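Local coordinates for diaminobutyrate-pyruvate transaminase and L-2,4-diaminobutyrate decarboxylase (Vibrio parahaemolyticus, PDB 2QMA), which is a two-domain enzyme whose C-terminal, glutamate decarboxylase-like domain probably binds pyridoxal 5'-phosphate and acts as a carbon-carbon lyase, at residues S47-V52 and A95-H100; P101-H106 and I454-E459; R204-K209 and F260-T265; D288-V293 and R315-S320; I331-L336 and L378-T383. All blocks are in the same frame, centred on the assembly; numbering follows the deposited sequence.

Contact 1. Residues S47-V52 and A95-H100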
# COMPACT_ATOMS: atom_id res chain seq x y z
N SER A 47 25.17 -10.29 -7.84
CA SER A 47 26.30 -10.59 -6.95
C SER A 47 25.81 -11.02 -5.58
O SER A 47 26.36 -11.94 -4.96
CB SER A 47 27.22 -9.37 -6.79
OG SER A 47 28.28 -9.67 -5.89
N VAL A 48 24.78 -10.34 -5.09
CA VAL A 48 24.21 -10.65 -3.78
C VAL A 48 23.64 -12.08 -3.80
O VAL A 48 24.04 -12.93 -3.00
CB VAL A 48 23.14 -9.60 -3.33
CG1 VAL A 48 22.41 -10.08 -2.09
CG2 VAL A 48 23.80 -8.25 -3.11
N PHE A 49 22.73 -12.34 -4.75
CA PHE A 49 22.07 -13.65 -4.86
C PHE A 49 23.11 -14.78 -5.00
O PHE A 49 22.98 -15.84 -4.38
CB PHE A 49 21.10 -13.67 -6.03
CG PHE A 49 19.81 -12.94 -5.75
CD1 PHE A 49 19.03 -13.29 -4.65
CD2 PHE A 49 19.36 -11.95 -6.61
CE1 PHE A 49 17.80 -12.63 -4.38
CE2 PHE A 49 18.13 -11.28 -6.37
CZ PHE A 49 17.37 -11.62 -5.26
N GLU A 50 24.16 -14.52 -5.77
CA GLU A 50 25.19 -15.54 -6.02
C GLU A 50 25.94 -15.91 -4.76
O GLU A 50 26.29 -17.07 -4.59
CB GLU A 50 26.17 -15.08 -7.10
CG GLU A 50 25.57 -15.19 -8.47
CD GLU A 50 26.45 -14.60 -9.56
OE1 GLU A 50 27.46 -13.94 -9.24
OE2 GLU A 50 26.10 -14.77 -10.75
N GLN A 51 26.12 -14.95 -3.86
CA GLN A 51 26.91 -15.16 -2.64
C GLN A 51 26.05 -15.65 -1.48
O GLN A 51 26.58 -16.02 -0.42
CB GLN A 51 27.68 -13.89 -2.24
CG GLN A 51 28.89 -13.57 -3.11
CD GLN A 51 29.75 -12.44 -2.56
OE1 GLN A 51 30.63 -12.65 -1.71
NE2 GLN A 51 29.52 -11.23 -3.08
N VAL A 52 24.72 -15.65 -1.67
CA VAL A 52 23.81 -16.10 -0.63
C VAL A 52 23.85 -17.61 -0.50
O VAL A 52 23.70 -18.33 -1.49
CB VAL A 52 22.33 -15.69 -0.89
CG1 VAL A 52 21.40 -16.48 0.01
CG2 VAL A 52 22.13 -14.20 -0.70
N ALA A 95 19.50 -9.59 4.47
CA ALA A 95 18.04 -9.71 4.37
C ALA A 95 17.59 -11.18 4.58
O ALA A 95 18.41 -12.08 4.73
CB ALA A 95 17.58 -9.21 3.03
N ILE A 96 16.28 -11.40 4.59
CA ILE A 96 15.77 -12.76 4.68
C ILE A 96 15.50 -13.22 3.25
O ILE A 96 14.67 -12.62 2.54
CB ILE A 96 14.42 -12.78 5.54
CG1 ILE A 96 14.62 -12.29 7.00
CG2 ILE A 96 13.74 -14.16 5.42
CD1 ILE A 96 15.42 -13.29 7.95
N PHE A 97 16.20 -14.28 2.81
CA PHE A 97 16.07 -14.75 1.44
C PHE A 97 15.00 -15.82 1.23
O PHE A 97 15.23 -17.02 1.48
CB PHE A 97 17.44 -15.16 0.88
CG PHE A 97 18.34 -13.98 0.67
CD1 PHE A 97 18.34 -13.31 -0.56
CD2 PHE A 97 19.14 -13.51 1.70
CE1 PHE A 97 19.14 -12.19 -0.77
CE2 PHE A 97 19.94 -12.38 1.50
CZ PHE A 97 19.91 -11.72 0.25
N THR A 98 13.84 -15.35 0.77
CA THR A 98 12.71 -16.25 0.49
C THR A 98 13.06 -17.23 -0.61
O THR A 98 12.40 -18.27 -0.76
CB THR A 98 11.45 -15.49 0.01
OG1 THR A 98 11.73 -14.83 -1.24
CG2 THR A 98 10.97 -14.51 1.07
N GLN A 99 14.12 -16.90 -1.38
CA GLN A 99 14.55 -17.74 -2.50
C GLN A 99 15.36 -18.94 -2.03
O GLN A 99 15.60 -19.85 -2.82
CB GLN A 99 15.38 -16.95 -3.52
CG GLN A 99 14.60 -15.89 -4.27
CD GLN A 99 14.60 -14.51 -3.58
OE1 GLN A 99 15.14 -14.31 -2.47
NE2 GLN A 99 14.01 -13.54 -4.28
N HIS A 100 15.80 -18.91 -0.78
CA HIS A 100 16.54 -20.04 -0.25
C HIS A 100 15.56 -21.11 0.27
O HIS A 100 14.59 -20.77 0.98
CB HIS A 100 17.50 -19.60 0.88
CG HIS A 100 18.50 -20.67 1.22
ND1 HIS A 100 18.19 -21.75 2.04
CD2 HIS A 100 19.77 -20.88 0.80
CE1 HIS A 100 19.24 -22.56 2.10
NE2 HIS A 100 20.22 -22.03 1.39
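V52 and F97 mark the closest backbone approach, with their CA atoms 8.1 Å apart, a spacing too wide for main-chain pairing, so the contact rests on side chains. V52 comes just after the last turn of helix 32-51, while F97 opens a type I beta turn that ends at H100, closed by H100 N bonding to F97 O. The F97 ring is the shared surface. V52 CG2 sits 3.4 Å above its plane and over its centre, 13° from the normal, which meets the geometry of a CH-pi contact. That branch is anti to the V52 carbonyl carbon, with CG1 anti to the backbone N (chi1 166°) and touching the ring near CG. F49 reaches the rim of the same ring in its plane, F49 CE1 lying 3.9 Å from F97 CE1. V48 CG1 adds a touch 3.8 Å from F97 CZ, its side chain crossing that of F97 at about a right angle. Beyond the ring, Q99 OE1 approaches the edge of the F49 ring, 3.7 Å from F49 CE1, while Q99 NE2 bonds to the carbonyl of A124 of the second subunit. F49 also packs on I24 of that subunit. The arrangement is consistent with the dimer-embracing N-terminal helical segment of group II pyridoxal-phosphate decarboxylases, anchored here onto an interface loop.

Contact 2. Residues P101-H106 and I454-E459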
# COMPACT_ATOMS: atom_id res chain seq x y z
N PRO A 101 15.82 -22.40 -0.06
CA PRO A 101 14.89 -23.46 0.34
C PRO A 101 14.59 -23.53 1.83
O PRO A 101 13.55 -24.04 2.20
CB PRO A 101 15.61 -24.76 -0.06
CG PRO A 101 16.77 -24.34 -0.92
CD PRO A 101 16.99 -22.90 -0.83
N ASP A 102 15.50 -23.07 2.67
CA ASP A 102 15.36 -23.21 4.12
C ASP A 102 14.65 -22.00 4.73
O ASP A 102 14.46 -21.91 5.93
CB ASP A 102 16.73 -23.50 4.77
CG ASP A 102 17.31 -24.85 4.35
OD1 ASP A 102 16.52 -25.80 4.12
OD2 ASP A 102 18.56 -24.95 4.26
N CYS A 103 14.20 -21.10 3.87
CA CYS A 103 13.26 -20.04 4.26
C CYS A 103 11.82 -20.51 4.00
O CYS A 103 11.36 -20.53 2.87
CB CYS A 103 13.58 -18.77 3.50
SG CYS A 103 12.61 -17.36 4.14
N ILE A 104 11.11 -20.91 5.06
CA ILE A 104 9.94 -21.77 4.88
C ILE A 104 8.95 -21.65 6.03
O ILE A 104 8.29 -22.64 6.38
CB ILE A 104 10.40 -23.28 4.69
CG1 ILE A 104 9.33 -24.08 3.94
CG2 ILE A 104 10.78 -23.92 6.01
CD1 ILE A 104 9.79 -25.45 3.34
N ALA A 105 8.84 -20.45 6.61
CA ALA A 105 8.07 -20.24 7.83
C ALA A 105 6.62 -19.77 7.59
O ALA A 105 5.68 -20.32 8.17
CB ALA A 105 8.77 -19.22 8.71
N HIS A 106 6.47 -18.73 6.76
CA HIS A 106 5.27 -17.87 6.73
C HIS A 106 4.72 -17.72 5.33
O HIS A 106 5.31 -18.21 4.35
CB HIS A 106 5.65 -16.45 7.22
CG HIS A 106 6.39 -16.44 8.52
ND1 HIS A 106 5.88 -16.98 9.68
CD2 HIS A 106 7.59 -15.91 8.86
CE1 HIS A 106 6.74 -16.81 10.67
NE2 HIS A 106 7.79 -16.17 10.19
N ILE A 454 20.26 -20.70 9.71
CA ILE A 454 20.19 -22.06 9.21
C ILE A 454 18.82 -22.29 8.55
O ILE A 454 18.73 -22.88 7.49
CB ILE A 454 20.31 -23.05 10.37
CG1 ILE A 454 21.71 -22.96 10.99
CG2 ILE A 454 20.01 -24.49 9.89
CD1 ILE A 454 21.73 -23.58 12.42
N ALA A 455 17.78 -21.81 9.20
CA ALA A 455 16.43 -21.98 8.69
C ALA A 455 15.50 -20.95 9.31
O ALA A 455 15.66 -20.55 10.48
CB ALA A 455 15.90 -23.40 8.96
N VAL A 456 14.54 -20.53 8.49
CA VAL A 456 13.44 -19.67 8.91
C VAL A 456 12.19 -20.55 9.04
O VAL A 456 11.59 -20.98 8.04
CB VAL A 456 13.20 -18.47 7.95
CG1 VAL A 456 12.05 -17.59 8.51
CG2 VAL A 456 14.52 -17.62 7.80
N LEU A 457 11.82 -20.83 10.29
CA LEU A 457 10.75 -21.78 10.59
C LEU A 457 9.61 -21.07 11.31
O LEU A 457 9.85 -20.11 12.04
CB LEU A 457 11.26 -22.88 11.52
CG LEU A 457 12.39 -23.73 10.93
CD1 LEU A 457 12.91 -24.73 11.97
CD2 LEU A 457 11.92 -24.41 9.62
N GLY A 458 8.39 -21.55 11.10
CA GLY A 458 7.22 -20.97 11.79
C GLY A 458 7.09 -21.59 13.18
O GLY A 458 7.62 -22.67 13.43
N GLU A 459 6.38 -20.94 14.10
CA GLU A 459 6.10 -21.59 15.37
C GLU A 459 4.71 -21.24 15.82
O GLU A 459 4.30 -20.09 15.70
CB GLU A 459 7.17 -21.32 16.46
CG GLU A 459 6.90 -20.23 17.46
CD GLU A 459 7.90 -20.25 18.63
OE1 GLU A 459 7.49 -20.62 19.77
OE2 GLU A 459 9.08 -19.93 18.41
O HOH W 1 20.28 -23.36 5.35
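The imidazole of H106 meets G458 obliquely, H106 CE1 lying 4.3 Å from G458 CA, while one face of the ring carries A105 CB 3.4 Å above its centre. Its NE2 points elsewhere, to a hydrogen bond with D133 OD2 of the second subunit. The H106 side chain is about 8 Å from that of K325, the predicted cofactor lysine, which carries no cofactor here. The same A105 methyl also touches the peptide linking L457 to G458, its CB 3.3 Å from L457 C. The two segments run nearly the same way, their overall directions 23° apart, and a single beta bridge between C103 and V456 ties the loop after helix 80-92 to the chain leading into edge strand 458-462 of the four-stranded antiparallel sheet. V456 supplies both bonds of that bridge: its N donates to D102 O at 2.9 Å, and its O accepts from I104 N at 3.0 Å. Apolar groups flank the bridge. V456 CG1, anti to the backbone N (chi1 -178°), extends to A105 CB, and C103 SG lies beside V456 CB. I104 CG2 packs on L457 CD2. At the far end a water donates to D102 OD2 at 2.6 Å and to I454 O at 2.7 Å. Because the water spends both hydrogens on oxygens of this contact, D102 OD2 acts toward it as an acceptor, which would fit an ionised carboxylate, with K488 a long, weak partner.

Contact 3. Residues R204-K209 and F260-T265; sequences RIVCSK and FAIVGT
I205 pairs with A261 and V206 with I262 in parallel register, which makes strands 203-208 and 258-265 neighbours in the seven-stranded mixed sheet of the large domain, as in fold-type I pyridoxal-phosphate enzymes. The strand axes come within 4.6 Å and diverge by 17°. Main-chain hydrogen bonds carry the pairing. V206 uses both its polar backbone atoms toward the partner strand: its N donates to A261 O at 2.8 Å, and its O accepts from V263 N, also at 2.8 Å, so the two bonds straddle I262. F260 N adds a third at 3.0 Å to R204 O. Weaker CA-H...O contacts fill in between them, I262 CA to V206 O and I205 CA to A261 O. Apolar contacts then divide by face. On the side of I205 and A261, F260 CG stands between its own backbone N and carbonyl carbon (chi1 74°), and from there the ring lies alongside I205 and points the same way, its CZ 3.7 Å from I205 CG1. A261 CB lies over one face of that ring, offset toward the rim, and R204 N is in plane at the edge. I205 CG2 meets V263 CG2 further along. Helices 167-187 and 214-221 cover this side, through A178 against F260 and A261 and V215 against I205. V206 and I262 stand on the reverse side, V206 CG1 touching I262 CD1 at 3.8 Å.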
# COMPACT_ATOMS: atom_id res chain seq x y z
N ARG A 204 -22.88 -7.97 15.17
CA ARG A 204 -21.90 -9.03 15.42
C ARG A 204 -21.38 -9.62 14.11
O ARG A 204 -22.16 -9.86 13.18
CB ARG A 204 -22.49 -10.18 16.27
CG ARG A 204 -22.79 -9.82 17.74
CD ARG A 204 -21.53 -9.46 18.53
NE ARG A 204 -21.83 -9.22 19.96
CZ ARG A 204 -22.22 -8.05 20.43
NH1 ARG A 204 -22.37 -7.04 19.58
NH2 ARG A 204 -22.47 -7.88 21.75
N ILE A 205 -20.07 -9.86 14.09
CA ILE A 205 -19.42 -10.54 12.99
C ILE A 205 -19.06 -11.95 13.50
O ILE A 205 -18.41 -12.13 14.55
CB ILE A 205 -18.12 -9.84 12.60
CG1 ILE A 205 -18.37 -8.37 12.21
CG2 ILE A 205 -17.33 -10.69 11.54
CD1 ILE A 205 -17.08 -7.48 12.31
N VAL A 206 -19.51 -12.95 12.76
CA VAL A 206 -19.29 -14.33 13.13
C VAL A 206 -18.03 -14.84 12.39
O VAL A 206 -17.88 -14.64 11.17
CB VAL A 206 -20.55 -15.21 12.75
CG1 VAL A 206 -20.28 -16.68 13.13
CG2 VAL A 206 -21.83 -14.67 13.35
N CYS A 207 -17.11 -15.45 13.13
CA CYS A 207 -15.93 -16.08 12.52
C CYS A 207 -15.48 -17.28 13.36
O CYS A 207 -16.06 -17.56 14.41
CB CYS A 207 -14.80 -15.06 12.35
SG CYS A 207 -14.15 -14.46 13.88
N SER A 208 -14.48 -18.01 12.89
CA SER A 208 -14.01 -19.18 13.62
C SER A 208 -12.88 -18.74 14.52
O SER A 208 -12.31 -17.66 14.34
CB SER A 208 -13.60 -20.31 12.69
OG SER A 208 -12.27 -20.17 12.25
N LYS A 209 -12.55 -19.57 15.51
CA LYS A 209 -11.37 -19.35 16.33
C LYS A 209 -10.05 -19.31 15.54
O LYS A 209 -9.04 -18.77 16.02
CB LYS A 209 -11.32 -20.39 17.46
CG LYS A 209 -12.62 -20.38 18.30
CD LYS A 209 -12.35 -20.45 19.80
CE LYS A 209 -12.15 -19.02 20.35
NZ LYS A 209 -11.97 -19.00 21.86
N PHE A 260 -24.56 -9.82 11.43
CA PHE A 260 -24.76 -9.22 10.10
C PHE A 260 -23.73 -9.66 9.08
O PHE A 260 -23.89 -9.43 7.87
CB PHE A 260 -24.72 -7.68 10.21
CG PHE A 260 -23.34 -7.09 10.43
CD1 PHE A 260 -22.58 -6.64 9.35
CD2 PHE A 260 -22.80 -7.01 11.70
CE1 PHE A 260 -21.28 -6.07 9.55
CE2 PHE A 260 -21.54 -6.48 11.92
CZ PHE A 260 -20.77 -5.99 10.83
N ALA A 261 -22.63 -10.25 9.56
CA ALA A 261 -21.61 -10.71 8.65
C ALA A 261 -20.95 -11.97 9.16
O ALA A 261 -20.80 -12.16 10.38
CB ALA A 261 -20.48 -9.64 8.46
N ILE A 262 -20.44 -12.75 8.22
CA ILE A 262 -19.79 -14.02 8.63
C ILE A 262 -18.54 -14.18 7.79
O ILE A 262 -18.60 -14.00 6.57
CB ILE A 262 -20.74 -15.27 8.49
CG1 ILE A 262 -20.00 -16.52 9.01
CG2 ILE A 262 -21.23 -15.45 7.05
CD1 ILE A 262 -20.96 -17.66 9.50
N VAL A 263 -17.43 -14.55 8.42
CA VAL A 263 -16.21 -14.71 7.67
C VAL A 263 -15.94 -16.20 7.41
O VAL A 263 -15.78 -16.98 8.38
CB VAL A 263 -15.01 -14.01 8.36
CG1 VAL A 263 -13.72 -14.28 7.61
CG2 VAL A 263 -15.26 -12.48 8.46
N GLY A 264 -15.88 -16.58 6.13
CA GLY A 264 -15.42 -17.92 5.76
C GLY A 264 -13.94 -17.86 5.42
O GLY A 264 -13.55 -17.05 4.59
N THR A 265 -13.11 -18.70 6.01
CA THR A 265 -11.64 -18.54 5.75
C THR A 265 -11.24 -19.65 4.75
O THR A 265 -11.52 -20.82 5.01
CB THR A 265 -10.77 -18.56 7.07
OG1 THR A 265 -11.20 -17.48 7.93
CG2 THR A 265 -9.28 -18.37 6.78

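Contact 4. Residues D288-V293 and R315-S320; sequences DMWMHV and RAHSIS
In both W290 and H292 the first torsion sends CG off anti to the backbone N, and chi2 (-72° for W290, 74° for H292) then turns each ring; S318 chi1 places OG between its own N and carbonyl carbon, where both rings meet it. W290 NE1 donates to S318 OG at 2.8 Å, with the oxygen close to the indole plane. H292 ND1 lies 2.7 Å from the same S318 OG, a hydrogen bond in which either atom could donate. H292 NE2 is held in turn by N171, which also binds S320 OG. H317 CB rests 3.3 Å above the centre of the five-membered ring of W290, while W290 CA lies over one face of the H317 imidazole; the two rings form an offset stack with planes 28° apart. The same segments carry strands 290-295 and 318-322, which run parallel as neighbours in the large-domain sheet. V293 N donates to S318 O at 2.8 Å and S320 N to V293 O at 3.0 Å, straddling I319. S318 N reaches M291 O at a longer 3.3 Å. On the other side of the sheet V293 CG2 meets A316 CB at 3.6 Å. M291, modelled as selenomethionine, presses its CE against A316 CA at 3.4 Å, tighter than usual contact between carbons.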
# COMPACT_ATOMS: atom_id res chain seq x y z
N ASP A 288 -29.78 -13.68 6.67
CA ASP A 288 -29.69 -12.36 6.05
C ASP A 288 -28.40 -11.64 6.41
O ASP A 288 -28.44 -10.51 6.90
CB ASP A 288 -30.93 -11.52 6.42
CG ASP A 288 -32.09 -11.87 5.51
OD1 ASP A 288 -31.96 -11.62 4.27
OD2 ASP A 288 -33.08 -12.44 6.01
N MSE A 289 -27.26 -12.33 6.20
CA MSE A 289 -25.90 -11.77 6.48
C MSE A 289 -25.09 -11.63 5.21
O MSE A 289 -25.35 -12.25 4.18
CB MSE A 289 -25.09 -12.67 7.48
CG MSE A 289 -25.86 -13.11 8.76
SE MSE A 289 -24.86 -14.23 9.95
CE MSE A 289 -24.69 -15.80 8.81
N TRP A 290 -24.04 -10.82 5.33
CA TRP A 290 -22.96 -10.69 4.34
C TRP A 290 -21.87 -11.76 4.61
O TRP A 290 -21.29 -11.78 5.69
CB TRP A 290 -22.35 -9.32 4.60
CG TRP A 290 -21.29 -8.91 3.68
CD1 TRP A 290 -19.99 -9.40 3.62
CD2 TRP A 290 -21.37 -7.85 2.71
NE1 TRP A 290 -19.29 -8.73 2.63
CE2 TRP A 290 -20.11 -7.77 2.07
CE3 TRP A 290 -22.40 -6.99 2.30
CZ2 TRP A 290 -19.84 -6.86 1.02
CZ3 TRP A 290 -22.14 -6.09 1.29
CH2 TRP A 290 -20.88 -6.03 0.65
N MSE A 291 -21.57 -12.59 3.61
CA MSE A 291 -20.48 -13.53 3.74
C MSE A 291 -19.28 -12.92 3.07
O MSE A 291 -19.31 -12.62 1.86
CB MSE A 291 -20.75 -14.90 3.11
CG MSE A 291 -19.39 -15.76 3.22
SE MSE A 291 -19.61 -17.59 2.58
CE MSE A 291 -19.74 -17.28 0.68
N HIS A 292 -18.25 -12.75 3.86
CA HIS A 292 -16.95 -12.29 3.37
C HIS A 292 -16.04 -13.51 3.36
O HIS A 292 -15.87 -14.19 4.40
CB HIS A 292 -16.37 -11.13 4.23
CG HIS A 292 -14.95 -10.80 3.87
ND1 HIS A 292 -14.61 -10.12 2.71
CD2 HIS A 292 -13.77 -11.11 4.48
CE1 HIS A 292 -13.29 -10.03 2.63
NE2 HIS A 292 -12.76 -10.59 3.70
N VAL A 293 -15.42 -13.79 2.21
CA VAL A 293 -14.47 -14.92 2.12
C VAL A 293 -13.03 -14.40 2.26
O VAL A 293 -12.58 -13.62 1.42
CB VAL A 293 -14.63 -15.77 0.84
CG1 VAL A 293 -13.44 -16.83 0.79
CG2 VAL A 293 -16.00 -16.45 0.81
N ARG A 315 -20.54 -17.49 -4.34
CA ARG A 315 -21.74 -16.87 -3.76
C ARG A 315 -21.43 -15.77 -2.73
O ARG A 315 -22.37 -15.11 -2.25
CB ARG A 315 -22.57 -17.96 -3.07
CG ARG A 315 -22.87 -19.21 -3.98
CD ARG A 315 -23.41 -20.39 -3.16
NE ARG A 315 -24.59 -19.98 -2.43
CZ ARG A 315 -25.10 -20.64 -1.39
NH1 ARG A 315 -26.19 -20.16 -0.83
NH2 ARG A 315 -24.51 -21.74 -0.90
N ALA A 316 -20.13 -15.54 -2.44
CA ALA A 316 -19.70 -14.55 -1.42
C ALA A 316 -20.20 -13.17 -1.75
O ALA A 316 -20.27 -12.77 -2.93
CB ALA A 316 -18.18 -14.52 -1.34
N HIS A 317 -20.52 -12.40 -0.72
CA HIS A 317 -20.73 -10.97 -0.95
C HIS A 317 -19.42 -10.28 -1.28
O HIS A 317 -19.40 -9.35 -2.10
CB HIS A 317 -21.35 -10.26 0.25
CG HIS A 317 -22.78 -10.63 0.51
ND1 HIS A 317 -23.15 -11.88 0.96
CD2 HIS A 317 -23.92 -9.90 0.41
CE1 HIS A 317 -24.47 -11.90 1.12
NE2 HIS A 317 -24.96 -10.71 0.79
N SER A 318 -18.34 -10.70 -0.59
CA SER A 318 -17.02 -10.13 -0.87
C SER A 318 -15.95 -11.20 -0.70
O SER A 318 -16.15 -12.15 0.09
CB SER A 318 -16.73 -8.94 0.06
OG SER A 318 -16.84 -9.29 1.44
N ILE A 319 -14.84 -11.05 -1.43
CA ILE A 319 -13.73 -11.99 -1.39
C ILE A 319 -12.43 -11.22 -1.40
O ILE A 319 -12.20 -10.38 -2.28
CB ILE A 319 -13.71 -12.89 -2.61
CG1 ILE A 319 -15.03 -13.70 -2.77
CG2 ILE A 319 -12.47 -13.82 -2.60
CD1 ILE A 319 -15.20 -14.25 -4.16
N SER A 320 -11.58 -11.51 -0.42
CA SER A 320 -10.22 -11.00 -0.51
C SER A 320 -9.23 -12.05 -1.08
O SER A 320 -9.30 -13.25 -0.78
CB SER A 320 -9.75 -10.30 0.72
OG SER A 320 -9.74 -11.10 1.85

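Contact 5. Residues I331-L336 and L378-T383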
# COMPACT_ATOMS: atom_id res chain seq x y z
N ILE A 331 5.09 -8.05 -2.84
CA ILE A 331 4.30 -7.13 -1.99
C ILE A 331 4.33 -5.70 -2.53
O ILE A 331 5.40 -5.27 -2.94
CB ILE A 331 4.82 -7.17 -0.53
CG1 ILE A 331 4.68 -8.59 0.04
CG2 ILE A 331 4.11 -6.10 0.35
CD1 ILE A 331 5.80 -8.89 1.05
N SER A 332 3.22 -4.95 -2.61
CA SER A 332 1.82 -5.35 -2.35
C SER A 332 1.13 -5.79 -3.62
O SER A 332 1.44 -5.32 -4.74
CB SER A 332 1.04 -4.13 -1.83
OG SER A 332 1.40 -2.97 -2.61
N CYS A 333 0.17 -6.70 -3.48
CA CYS A 333 -0.62 -7.10 -4.63
C CYS A 333 -1.78 -7.87 -4.02
O CYS A 333 -1.64 -9.05 -3.71
CB CYS A 333 0.20 -7.95 -5.59
SG CYS A 333 -0.50 -8.13 -7.26
N GLY A 334 -2.91 -7.20 -3.82
CA GLY A 334 -4.13 -7.90 -3.35
C GLY A 334 -5.35 -7.26 -3.99
O GLY A 334 -5.24 -6.21 -4.60
N ALA A 335 -6.51 -7.87 -3.85
CA ALA A 335 -7.75 -7.20 -4.37
C ALA A 335 -8.90 -7.62 -3.49
O ALA A 335 -8.82 -8.63 -2.80
CB ALA A 335 -8.05 -7.63 -5.78
N LEU A 336 -9.96 -6.86 -3.58
CA LEU A 336 -11.21 -7.22 -2.99
C LEU A 336 -12.22 -7.30 -4.09
O LEU A 336 -12.45 -6.32 -4.82
CB LEU A 336 -11.63 -6.14 -2.02
CG LEU A 336 -12.97 -6.53 -1.34
CD1 LEU A 336 -12.71 -7.54 -0.17
CD2 LEU A 336 -13.71 -5.30 -0.91
N LEU A 378 -0.29 -4.51 -12.59
CA LEU A 378 0.59 -4.81 -13.75
C LEU A 378 1.25 -6.15 -13.53
O LEU A 378 1.37 -6.95 -14.46
CB LEU A 378 1.61 -3.69 -14.06
CG LEU A 378 2.56 -3.95 -15.28
CD1 LEU A 378 1.79 -3.95 -16.61
CD2 LEU A 378 3.76 -2.95 -15.37
N LYS A 379 1.61 -6.44 -12.27
CA LYS A 379 2.22 -7.70 -11.90
C LYS A 379 1.35 -8.88 -12.36
O LYS A 379 1.86 -9.77 -13.03
CB LYS A 379 2.42 -7.79 -10.38
CG LYS A 379 3.28 -6.68 -9.79
CD LYS A 379 3.07 -6.64 -8.27
CE LYS A 379 3.60 -5.39 -7.70
NZ LYS A 379 3.69 -5.48 -6.21
N VAL A 380 0.06 -8.88 -12.01
CA VAL A 380 -0.82 -10.00 -12.36
C VAL A 380 -1.02 -10.00 -13.89
O VAL A 380 -1.07 -11.07 -14.51
CB VAL A 380 -2.18 -9.94 -11.64
CG1 VAL A 380 -3.02 -11.18 -11.97
CG2 VAL A 380 -2.02 -9.79 -10.11
N PHE A 381 -1.18 -8.82 -14.48
CA PHE A 381 -1.42 -8.70 -15.92
C PHE A 381 -0.26 -9.36 -16.68
O PHE A 381 -0.50 -10.17 -17.59
CB PHE A 381 -1.62 -7.22 -16.30
CG PHE A 381 -1.87 -6.95 -17.76
CD1 PHE A 381 -3.11 -7.18 -18.33
CD2 PHE A 381 -0.88 -6.36 -18.55
CE1 PHE A 381 -3.36 -6.86 -19.66
CE2 PHE A 381 -1.13 -6.05 -19.89
CZ PHE A 381 -2.37 -6.29 -20.43
N MSE A 382 0.97 -9.07 -16.26
CA MSE A 382 2.16 -9.68 -16.90
C MSE A 382 2.32 -11.16 -16.56
O MSE A 382 2.59 -11.98 -17.45
CB MSE A 382 3.44 -8.90 -16.56
CG MSE A 382 3.32 -7.45 -17.05
SE MSE A 382 4.95 -6.41 -17.01
CE MSE A 382 6.15 -7.70 -17.84
N THR A 383 2.12 -11.50 -15.29
CA THR A 383 2.22 -12.88 -14.82
C THR A 383 1.29 -13.84 -15.59
O THR A 383 1.72 -14.96 -16.00
CB THR A 383 1.98 -12.96 -13.30
OG1 THR A 383 3.16 -12.54 -12.59
CG2 THR A 383 1.60 -14.37 -12.90
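K379 stretches from helix 377-386 toward the loop at S332, and C333 points back toward the helix, so that two side chains from opposite partners bridge a CA separation of 7.8 Å between K379 and C333. The lysine chain is extended beyond CG and delivers NZ to S332 O at 2.7 Å. That carbonyl oxygen sits too close to another atom of the model, so its position, and with it the exact length of the bond, is less sure. C333 SG is anti to its backbone N (chi1 -164°), a setting that directs the sulfur at the helix surface. There SG meets V380 CG2 at 3.6 Å and K379 CD at 4.0 Å, packing between the valine branch and the aliphatic part of the lysine. NZ has further partners: salt bridges with E119 and D376 and a hydrogen bond to T330 O. Two carboxylates around a buried lysine would be expected to favour its charged form. D376 serves a second time, taking S332 OG, just after the cis peptide that joins I331 to S332. The backbone of I331 bonds with R374 and N126 of the second subunit. In the fold, the contact docks helix 377-386 against the entry to strand 334-338, while on the neighbouring helices K379 packs on I122 of helix 113-125 and V380 on V145 of helix 136-152.

Overall arrangement
From the N terminus, contact 1 closes first: it folds the end of helix 32-51 back onto the loop after helix 80-92, over 42 intervening residues. The same loop continues into contact 2, which touches contact 1 through C103 and closes a span of 347 residues by bridging to the chain that leads into strand 458-462 of the four-stranded sheet. Contacts 3, 4 and 5 follow in series inside that span, and none cross. Contacts 3 and 4 share the seven-stranded sheet, linked where F260 and I262 meet W290. Contact 4 passes directly to contact 5, where L336 packs against H292 and I319. Contacts 1 and 5 both also reach the second subunit.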